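Local coordinates for protein serine protease pet (Escherichia coli, PDB 4OM9) that acts as a serine protease autotransporter enterotoxin of enteroaggregative strains and probably cleaves the host cytoskeletal protein alpha-fodrin, at residues 507-513 / 586-592; 658-664 / 680-686; 917-922 / 934-940. The contacts are given in a common frame with arbitrary orientation. Residue numbers count along the deposited sequence, not the author numbering.

Contact 1 of 3, residues 507-513 / 586-592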
loop_
_atom_site.group_PDB
_atom_site.type_symbol
_atom_site.label_atom_id
_atom_site.label_comp_id
_atom_site.label_asym_id
_atom_site.label_seq_id
_atom_site.Cartn_x
_atom_site.Cartn_y
_atom_site.Cartn_z
ATOM N N ILE A 507 5.491 7.733 -15.286
ATOM C CA ILE A 507 4.061 7.545 -15.444
ATOM C C ILE A 507 3.521 8.731 -16.213
ATOM O O ILE A 507 3.838 9.880 -15.897
ATOM C CB ILE A 507 3.326 7.427 -14.090
ATOM C CG1 ILE A 507 3.731 6.155 -13.339
ATOM C CG2 ILE A 507 1.827 7.443 -14.298
ATOM C CD1 ILE A 507 3.191 6.095 -11.896
ATOM N N SER A 508 2.711 8.462 -17.226
ATOM C CA SER A 508 2.175 9.541 -18.033
ATOM C C SER A 508 0.667 9.416 -18.174
ATOM O O SER A 508 0.144 8.351 -18.487
ATOM C CB SER A 508 2.848 9.569 -19.400
ATOM O OG SER A 508 1.929 9.996 -20.374
ATOM N N ILE A 509 -0.006 10.534 -17.933
ATOM C CA ILE A 509 -1.451 10.622 -17.849
ATOM C C ILE A 509 -1.969 11.721 -18.748
ATOM O O ILE A 509 -1.607 12.874 -18.571
ATOM C CB ILE A 509 -1.903 10.952 -16.442
ATOM C CG1 ILE A 509 -1.086 10.176 -15.416
ATOM C CG2 ILE A 509 -3.379 10.699 -16.303
ATOM C CD1 ILE A 509 -1.436 8.726 -15.369
ATOM N N LYS A 510 -2.833 11.378 -19.692
ATOM C CA LYS A 510 -3.399 12.370 -20.590
ATOM C C LYS A 510 -4.888 12.140 -20.715
ATOM O O LYS A 510 -5.321 11.021 -21.024
ATOM C CB LYS A 510 -2.726 12.315 -21.961
ATOM C CG LYS A 510 -1.254 12.657 -21.927
ATOM C CD LYS A 510 -0.563 12.369 -23.258
ATOM C CE LYS A 510 0.917 12.100 -23.029
ATOM N NZ LYS A 510 1.792 12.766 -24.022
ATOM N N ASN A 511 -5.651 13.191 -20.417
ATOM C CA ASN A 511 -7.079 13.265 -20.698
ATOM C C ASN A 511 -7.979 12.398 -19.813
ATOM O O ASN A 511 -9.198 12.443 -19.968
ATOM C CB ASN A 511 -7.338 12.927 -22.187
ATOM C CG ASN A 511 -7.053 14.120 -23.123
ATOM O OD1 ASN A 511 -7.193 15.271 -22.726
ATOM N ND2 ASN A 511 -6.653 13.834 -24.365
ATOM N N ALA A 512 -7.399 11.639 -18.882
ATOM C CA ALA A 512 -8.174 10.705 -18.045
ATOM C C ALA A 512 -7.581 10.592 -16.640
ATOM O O ALA A 512 -6.372 10.548 -16.489
ATOM C CB ALA A 512 -8.235 9.314 -18.708
ATOM N N PRO A 513 -8.426 10.537 -15.601
ATOM C CA PRO A 513 -7.888 10.663 -14.235
ATOM C C PRO A 513 -7.108 9.444 -13.711
ATOM O O PRO A 513 -7.381 8.297 -14.058
ATOM C CB PRO A 513 -9.147 10.883 -13.376
ATOM C CG PRO A 513 -10.263 11.162 -14.355
ATOM C CD PRO A 513 -9.892 10.430 -15.604
ATOM N N LEU A 586 6.094 11.664 -12.915
ATOM C CA LEU A 586 4.724 11.599 -13.382
ATOM C C LEU A 586 4.420 12.839 -14.228
ATOM O O LEU A 586 4.592 13.977 -13.761
ATOM C CB LEU A 586 3.745 11.523 -12.205
ATOM C CG LEU A 586 2.334 11.079 -12.584
ATOM C CD1 LEU A 586 1.681 10.349 -11.425
ATOM C CD2 LEU A 586 1.486 12.229 -13.008
ATOM N N ASN A 587 3.946 12.619 -15.451
ATOM C CA ASN A 587 3.396 13.704 -16.251
ATOM C C ASN A 587 1.867 13.606 -16.372
ATOM O O ASN A 587 1.334 12.543 -16.713
ATOM C CB ASN A 587 4.038 13.715 -17.638
ATOM C CG ASN A 587 3.491 14.831 -18.529
ATOM O OD1 ASN A 587 3.740 16.022 -18.294
ATOM N ND2 ASN A 587 2.738 14.445 -19.559
ATOM N N ILE A 588 1.167 14.707 -16.092
ATOM C CA ILE A 588 -0.289 14.786 -16.285
ATOM C C ILE A 588 -0.647 15.899 -17.241
ATOM O O ILE A 588 -0.166 17.015 -17.091
ATOM C CB ILE A 588 -1.082 15.108 -14.998
ATOM C CG1 ILE A 588 -0.158 15.412 -13.823
ATOM C CG2 ILE A 588 -2.194 14.094 -14.713
ATOM C CD1 ILE A 588 -0.934 15.604 -12.532
ATOM N N GLU A 589 -1.541 15.616 -18.177
ATOM C CA GLU A 589 -2.070 16.652 -19.039
ATOM C C GLU A 589 -3.596 16.629 -19.005
ATOM O O GLU A 589 -4.209 15.578 -19.140
ATOM C CB GLU A 589 -1.529 16.488 -20.463
ATOM C CG GLU A 589 -0.010 16.468 -20.478
ATOM C CD GLU A 589 0.612 16.595 -21.850
ATOM O OE1 GLU A 589 -0.070 16.370 -22.880
ATOM O OE2 GLU A 589 1.813 16.923 -21.880
ATOM N N ASP A 590 -4.188 17.793 -18.753
ATOM C CA ASP A 590 -5.636 17.977 -18.817
ATOM C C ASP A 590 -6.492 16.948 -18.053
ATOM O O ASP A 590 -7.555 16.538 -18.527
ATOM C CB ASP A 590 -6.050 18.004 -20.282
ATOM C CG ASP A 590 -5.203 18.985 -21.095
ATOM O OD1 ASP A 590 -5.478 20.212 -21.040
ATOM O OD2 ASP A 590 -4.244 18.528 -21.757
ATOM N N SER A 591 -6.052 16.557 -16.864
ATOM C CA SER A 591 -6.852 15.629 -16.077
ATOM C C SER A 591 -6.578 15.820 -14.593
ATOM O O SER A 591 -6.183 16.901 -14.163
ATOM C CB SER A 591 -6.579 14.177 -16.505
ATOM O OG SER A 591 -7.612 13.307 -16.058
ATOM N N SER A 592 -6.785 14.789 -13.785
ATOM C CA SER A 592 -6.483 15.000 -12.389
ATOM C C SER A 592 -5.768 13.822 -11.752
ATOM O O SER A 592 -5.969 12.655 -12.100
ATOM C CB SER A 592 -7.756 15.357 -11.607
ATOM O OG SER A 592 -8.680 14.292 -11.573
HETATM O O HOH W 1 -9.928 14.004 -17.395
#
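I509 is the residue most deeply engaged where strands 507-510 and 586-589, neighbouring rungs of the parallel β-helix, run side by side with their axes 4.6 Å apart at closest approach. Its backbone is gripped twice: I509 N donates to N587 O (2.7 Å) and I509 O accepts from E589 N (2.8 Å). Its side chain lies on the inner face, where I509 CB meets I588 CG2 at 3.6 Å and I509 CG1 meets L586 CD2 at 4.1 Å. I507 repeats the pattern, its O accepting from N587 N (2.8 Å) and its CG2 resting 4.1 Å from CG of L586. L586 thus touches I507 and I509, and L514 and M516 of strand 514-520 close over this apolar group. The ladder ends with N511 N on E589 O (3.1 Å). On the other face E589 forms a salt bridge with K608, while K510 NZ stays 4.2 Å from E589 OE1, beyond a salt bridge. This implies cohesion from ladder and buried interior, with charges kept outside.

Contact 2 of 3, residues 658-664 / 680-686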
loop_
_atom_site.group_PDB
_atom_site.type_symbol
_atom_site.label_atom_id
_atom_site.label_comp_id
_atom_site.label_asym_id
_atom_site.label_seq_id
_atom_site.Cartn_x
_atom_site.Cartn_y
_atom_site.Cartn_z
ATOM N N THR A 658 1.590 23.927 -14.566
ATOM C CA THR A 658 1.107 25.082 -15.297
ATOM C C THR A 658 -0.417 25.043 -15.234
ATOM O O THR A 658 -1.025 24.028 -15.588
ATOM C CB THR A 658 1.603 25.081 -16.766
ATOM O OG1 THR A 658 3.029 25.230 -16.794
ATOM C CG2 THR A 658 0.970 26.221 -17.554
ATOM N N ASP A 659 -1.023 26.130 -14.756
ATOM C CA ASP A 659 -2.470 26.192 -14.527
ATOM C C ASP A 659 -3.009 25.053 -13.656
ATOM O O ASP A 659 -2.272 24.467 -12.869
ATOM C CB ASP A 659 -3.192 26.218 -15.864
ATOM C CG ASP A 659 -2.818 27.444 -16.696
ATOM O OD1 ASP A 659 -2.928 28.581 -16.178
ATOM O OD2 ASP A 659 -2.394 27.271 -17.853
ATOM N N GLY A 660 -4.302 24.758 -13.795
ATOM C CA GLY A 660 -4.970 23.745 -12.988
ATOM C C GLY A 660 -5.058 24.199 -11.536
ATOM O O GLY A 660 -5.195 25.405 -11.260
ATOM N N SER A 661 -4.884 23.267 -10.597
ATOM C CA SER A 661 -4.769 23.605 -9.180
ATOM C C SER A 661 -4.176 22.472 -8.326
ATOM O O SER A 661 -4.143 21.323 -8.753
ATOM C CB SER A 661 -6.141 24.012 -8.641
ATOM O OG SER A 661 -7.040 22.928 -8.743
ATOM N N ILE A 662 -3.709 22.817 -7.125
ATOM C CA ILE A 662 -3.167 21.836 -6.203
ATOM C C ILE A 662 -3.853 21.947 -4.851
ATOM O O ILE A 662 -4.087 23.053 -4.344
ATOM C CB ILE A 662 -1.631 21.994 -6.006
ATOM C CG1 ILE A 662 -0.898 21.878 -7.337
ATOM C CG2 ILE A 662 -1.110 20.940 -5.040
ATOM C CD1 ILE A 662 0.616 22.113 -7.224
ATOM N N SER A 663 -4.165 20.800 -4.257
ATOM C CA SER A 663 -4.897 20.768 -3.002
ATOM C C SER A 663 -4.277 19.740 -2.079
ATOM O O SER A 663 -4.016 18.603 -2.482
ATOM C CB SER A 663 -6.361 20.447 -3.248
ATOM O OG SER A 663 -7.095 20.471 -2.059
ATOM N N ILE A 664 -4.032 20.135 -0.837
ATOM C CA ILE A 664 -3.449 19.231 0.138
ATOM C C ILE A 664 -4.398 19.141 1.322
ATOM O O ILE A 664 -4.684 20.139 1.988
ATOM C CB ILE A 664 -2.049 19.695 0.554
ATOM C CG1 ILE A 664 -1.185 19.824 -0.711
ATOM C CG2 ILE A 664 -1.433 18.724 1.547
ATOM C CD1 ILE A 664 0.263 20.169 -0.472
ATOM N N ARG A 680 0.732 30.141 -12.485
ATOM C CA ARG A 680 -0.724 30.264 -12.532
ATOM C C ARG A 680 -1.352 29.022 -11.906
ATOM O O ARG A 680 -2.446 28.598 -12.264
ATOM C CB ARG A 680 -1.208 30.477 -13.974
ATOM C CG ARG A 680 -0.391 31.523 -14.725
ATOM C CD ARG A 680 -0.960 31.862 -16.092
ATOM N NE ARG A 680 -0.996 30.722 -17.006
ATOM C CZ ARG A 680 0.061 30.229 -17.646
ATOM N NH1 ARG A 680 1.265 30.749 -17.468
ATOM N NH2 ARG A 680 -0.083 29.205 -18.463
ATOM N N THR A 681 -0.637 28.447 -10.951
ATOM C CA THR A 681 -1.082 27.230 -10.304
ATOM C C THR A 681 -1.370 27.409 -8.807
ATOM O O THR A 681 -0.467 27.327 -7.979
ATOM C CB THR A 681 -0.047 26.077 -10.515
ATOM O OG1 THR A 681 0.006 25.722 -11.912
ATOM C CG2 THR A 681 -0.416 24.823 -9.674
ATOM N N ALA A 682 -2.639 27.628 -8.471
ATOM C CA ALA A 682 -3.023 27.912 -7.087
ATOM C C ALA A 682 -2.827 26.718 -6.138
ATOM O O ALA A 682 -3.232 25.593 -6.438
ATOM C CB ALA A 682 -4.465 28.382 -7.032
ATOM N N LEU A 683 -2.212 26.989 -4.989
ATOM C CA LEU A 683 -1.906 25.968 -4.003
ATOM C C LEU A 683 -2.706 26.162 -2.726
ATOM O O LEU A 683 -2.560 27.182 -2.046
ATOM C CB LEU A 683 -0.413 25.974 -3.677
ATOM C CG LEU A 683 -0.017 25.046 -2.518
ATOM C CD1 LEU A 683 -0.522 23.639 -2.749
ATOM C CD2 LEU A 683 1.478 25.035 -2.326
ATOM N N THR A 684 -3.538 25.184 -2.383
ATOM C CA THR A 684 -4.339 25.292 -1.169
ATOM C C THR A 684 -4.025 24.186 -0.179
ATOM O O THR A 684 -4.245 23.012 -0.454
ATOM C CB THR A 684 -5.846 25.274 -1.472
ATOM O OG1 THR A 684 -6.183 26.418 -2.267
ATOM C CG2 THR A 684 -6.644 25.336 -0.174
ATOM N N ILE A 685 -3.513 24.582 0.984
ATOM C CA ILE A 685 -3.170 23.648 2.056
ATOM C C ILE A 685 -4.260 23.681 3.110
ATOM O O ILE A 685 -4.411 24.678 3.807
ATOM C CB ILE A 685 -1.808 23.998 2.667
ATOM C CG1 ILE A 685 -0.739 23.940 1.566
ATOM C CG2 ILE A 685 -1.482 23.077 3.806
ATOM C CD1 ILE A 685 0.672 24.214 2.028
ATOM N N HIS A 686 -5.042 22.608 3.200
ATOM C CA HIS A 686 -6.210 22.582 4.085
ATOM C C HIS A 686 -5.861 22.252 5.532
ATOM O O HIS A 686 -4.760 21.793 5.833
ATOM C CB HIS A 686 -7.248 21.567 3.601
ATOM C CG HIS A 686 -7.868 21.898 2.278
ATOM N ND1 HIS A 686 -8.944 22.745 2.152
ATOM C CD2 HIS A 686 -7.576 21.464 1.026
ATOM C CE1 HIS A 686 -9.288 22.831 0.875
ATOM N NE2 HIS A 686 -8.476 22.061 0.175
HETATM O O HOH W 2 -5.737 25.362 -4.866
#
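Strands 661-664 and 682-685 are parallel neighbours whose inward side chains interlock. I662 fits between two projections of segment 680-686, T681 CG2 lying 3.8 Å from I662 CG1 and L683 CD1 lying 3.6 Å from I662 CG2. L683, with chi1 in t, swings its end toward the other strand, so that the same CD1 fills the notch between I662 and I664, reaching I664 CD1 at 4.2 Å. I664 CD1 in turn meets I685 CG1 at 4.4 Å, and V691 packs against both residues. The backbones zip together from I662 N to A682 O (2.9 Å) as far as H686 N to I664 O (2.8 Å). Before the strands the surface is less even: at G660, with its positive phi, the chain bows outward, and T681 OG1 bonds D659 O (2.8 Å) just ahead of it. The long R680 side chain reaches across to D659 in a salt bridge, its NH2 3.1 Å from D659 OD2 and its NE, in a weak bond, 3.0 Å from D659 OD1. Such in-register stacking of successive coils, with an aliphatic ladder inside, is the hallmark of the right-handed parallel β-helix of autotransporter passengers.

Contact 3 of 3, residues 917-922 / 934-940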
loop_
_atom_site.group_PDB
_atom_site.type_symbol
_atom_site.label_atom_id
_atom_site.label_comp_id
_atom_site.label_asym_id
_atom_site.label_seq_id
_atom_site.Cartn_x
_atom_site.Cartn_y
_atom_site.Cartn_z
ATOM N N ASP A 917 27.455 58.149 6.836
ATOM C CA ASP A 917 28.163 58.749 7.960
ATOM C C ASP A 917 27.266 59.695 8.748
ATOM O O ASP A 917 27.749 60.613 9.404
ATOM C CB ASP A 917 29.405 59.498 7.471
ATOM C CG ASP A 917 30.479 58.565 6.944
ATOM O OD1 ASP A 917 30.132 57.451 6.499
ATOM O OD2 ASP A 917 31.669 58.947 6.973
ATOM N N VAL A 918 25.960 59.463 8.687
ATOM C CA VAL A 918 25.005 60.327 9.369
ATOM C C VAL A 918 24.374 59.623 10.566
ATOM O O VAL A 918 23.597 58.686 10.403
ATOM C CB VAL A 918 23.890 60.794 8.418
ATOM C CG1 VAL A 918 23.168 61.991 9.007
ATOM C CG2 VAL A 918 24.468 61.142 7.056
ATOM N N THR A 919 24.706 60.083 11.767
ATOM C CA THR A 919 24.200 59.458 12.983
ATOM C C THR A 919 23.474 60.449 13.884
ATOM O O THR A 919 24.104 61.163 14.660
ATOM C CB THR A 919 25.333 58.798 13.792
ATOM O OG1 THR A 919 26.386 59.747 14.007
ATOM C CG2 THR A 919 25.885 57.590 13.048
ATOM N N PRO A 920 22.138 60.493 13.781
ATOM C CA PRO A 920 21.302 61.312 14.663
ATOM C C PRO A 920 21.049 60.599 15.987
ATOM O O PRO A 920 21.409 59.428 16.114
ATOM C CB PRO A 920 19.994 61.473 13.872
ATOM C CG PRO A 920 20.249 60.840 12.515
ATOM C CD PRO A 920 21.345 59.854 12.722
ATOM N N GLU A 921 20.441 61.283 16.953
ATOM C CA GLU A 921 20.105 60.649 18.226
ATOM C C GLU A 921 18.595 60.614 18.448
ATOM O O GLU A 921 17.831 60.633 17.489
ATOM C CB GLU A 921 20.806 61.354 19.389
ATOM C CG GLU A 921 22.283 60.995 19.514
ATOM C CD GLU A 921 22.515 59.499 19.672
ATOM O OE1 GLU A 921 21.755 58.850 20.422
ATOM O OE2 GLU A 921 23.454 58.968 19.039
ATOM N N ILE A 922 18.169 60.551 19.707
ATOM C CA ILE A 922 16.779 60.219 20.023
ATOM C C ILE A 922 16.197 60.995 21.201
ATOM O O ILE A 922 16.626 62.108 21.498
ATOM C CB ILE A 922 16.639 58.714 20.337
ATOM C CG1 ILE A 922 17.681 58.294 21.380
ATOM C CG2 ILE A 922 16.772 57.881 19.065
ATOM C CD1 ILE A 922 17.603 56.838 21.798
ATOM N N THR A 934 12.918 60.569 18.993
ATOM C CA THR A 934 13.111 61.642 18.006
ATOM C C THR A 934 14.471 61.586 17.293
ATOM O O THR A 934 15.055 60.513 17.160
ATOM C CB THR A 934 12.945 63.033 18.645
ATOM O OG1 THR A 934 13.004 64.037 17.623
ATOM C CG2 THR A 934 14.037 63.296 19.665
ATOM N N LEU A 935 14.955 62.736 16.810
ATOM C CA LEU A 935 16.180 62.790 16.003
ATOM C C LEU A 935 17.103 63.985 16.280
ATOM O O LEU A 935 16.667 65.033 16.777
ATOM C CB LEU A 935 15.827 62.789 14.512
ATOM C CG LEU A 935 15.350 61.492 13.850
ATOM C CD1 LEU A 935 13.862 61.274 14.053
ATOM C CD2 LEU A 935 15.692 61.506 12.369
ATOM N N THR A 936 18.383 63.815 15.944
ATOM C CA THR A 936 19.366 64.898 16.022
ATOM C C THR A 936 20.235 64.990 14.760
ATOM O O THR A 936 19.720 65.017 13.641
ATOM C CB THR A 936 20.300 64.753 17.252
ATOM O OG1 THR A 936 21.113 63.583 17.115
ATOM C CG2 THR A 936 19.499 64.675 18.545
ATOM N N GLY A 937 21.554 65.018 14.948
ATOM C CA GLY A 937 22.473 65.462 13.912
ATOM C C GLY A 937 23.226 64.457 13.055
ATOM O O GLY A 937 22.618 63.661 12.344
ATOM N N TYR A 938 24.545 64.512 13.112
ATOM C CA TYR A 938 25.355 63.625 12.304
ATOM C C TYR A 938 26.795 63.630 12.779
ATOM O O TYR A 938 27.211 64.528 13.490
ATOM C CB TYR A 938 25.190 63.981 10.821
ATOM C CG TYR A 938 26.422 64.387 10.064
ATOM C CD1 TYR A 938 27.200 63.444 9.437
ATOM C CD2 TYR A 938 26.798 65.714 9.976
ATOM C CE1 TYR A 938 28.316 63.804 8.728
ATOM C CE2 TYR A 938 27.923 66.083 9.276
ATOM C CZ TYR A 938 28.678 65.118 8.663
ATOM O OH TYR A 938 29.790 65.471 7.962
ATOM N N LYS A 939 27.542 62.620 12.348
ATOM C CA LYS A 939 28.922 62.462 12.761
ATOM C C LYS A 939 29.818 61.985 11.634
ATOM O O LYS A 939 29.485 62.100 10.470
ATOM C CB LYS A 939 29.007 61.474 13.911
ATOM C CG LYS A 939 29.503 62.080 15.210
ATOM C CD LYS A 939 29.568 61.040 16.306
ATOM C CE LYS A 939 29.544 61.710 17.671
ATOM N NZ LYS A 939 28.179 62.112 18.112
ATOM N N THR A 940 30.972 61.454 11.995
ATOM C CA THR A 940 31.881 60.964 10.998
ATOM C C THR A 940 32.779 59.844 11.509
ATOM O O THR A 940 33.534 60.006 12.457
ATOM C CB THR A 940 32.714 62.099 10.401
ATOM O OG1 THR A 940 31.838 63.082 9.864
ATOM C CG2 THR A 940 33.541 61.588 9.292
#
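Segments 917-922 and 934-940 pass each other at 154° between their end-to-end directions, without forming regular strands. T936 takes the p rotamer, with its OG1 2.4 Å from E921 N, a hydrogen bond so short that the local geometry looks strained and little should rest on it. V918, in t, sets CG1 3.4 Å from Y938 CB. Y938 has chi1 near 120°, between wells; V918 CA lies at the edge of its ring, near the ring plane, and its hydroxyl is held by G884 O. K939, likewise off a well with chi1 at -116°, has its CB 3.1 Å from OG1 of T919, itself in p. P920 CB and L935 CB are a looser apolar pair at 4.4 Å, and F879 packs on V918 and P920. L935 CA approaches E921 O (3.1 Å) and I922 CA approaches T934 O (3.4 Å), both CA-H···O contacts. The antiparallel course, joined by 11 residues lacking helix or strand, resembles an irregular hairpin-like excursion near the C-terminal end of the β-helical passenger.

How the contacts relate
Contacts 1 and 2 belong to the same curled sheet of the β-helical stalk, their centres about 16 Å apart and their nearest atoms about 7 Å apart. Each is partly buried and pairs parallel strands of adjacent coils, with aliphatic residues in the interior and polar ones outside; they differ mainly at their turns, where contact 2 adds a salt bridge while the charge of E589 in contact 1 is paired beyond it. Contact 3 lies at the surface, its centre about 63 Å from that of contact 1 and about 50 Å from that of contact 2. There antiparallel loops replace parallel strands, and one short side-chain-to-backbone bond with scattered van der Waals touches replaces the backbone ladder.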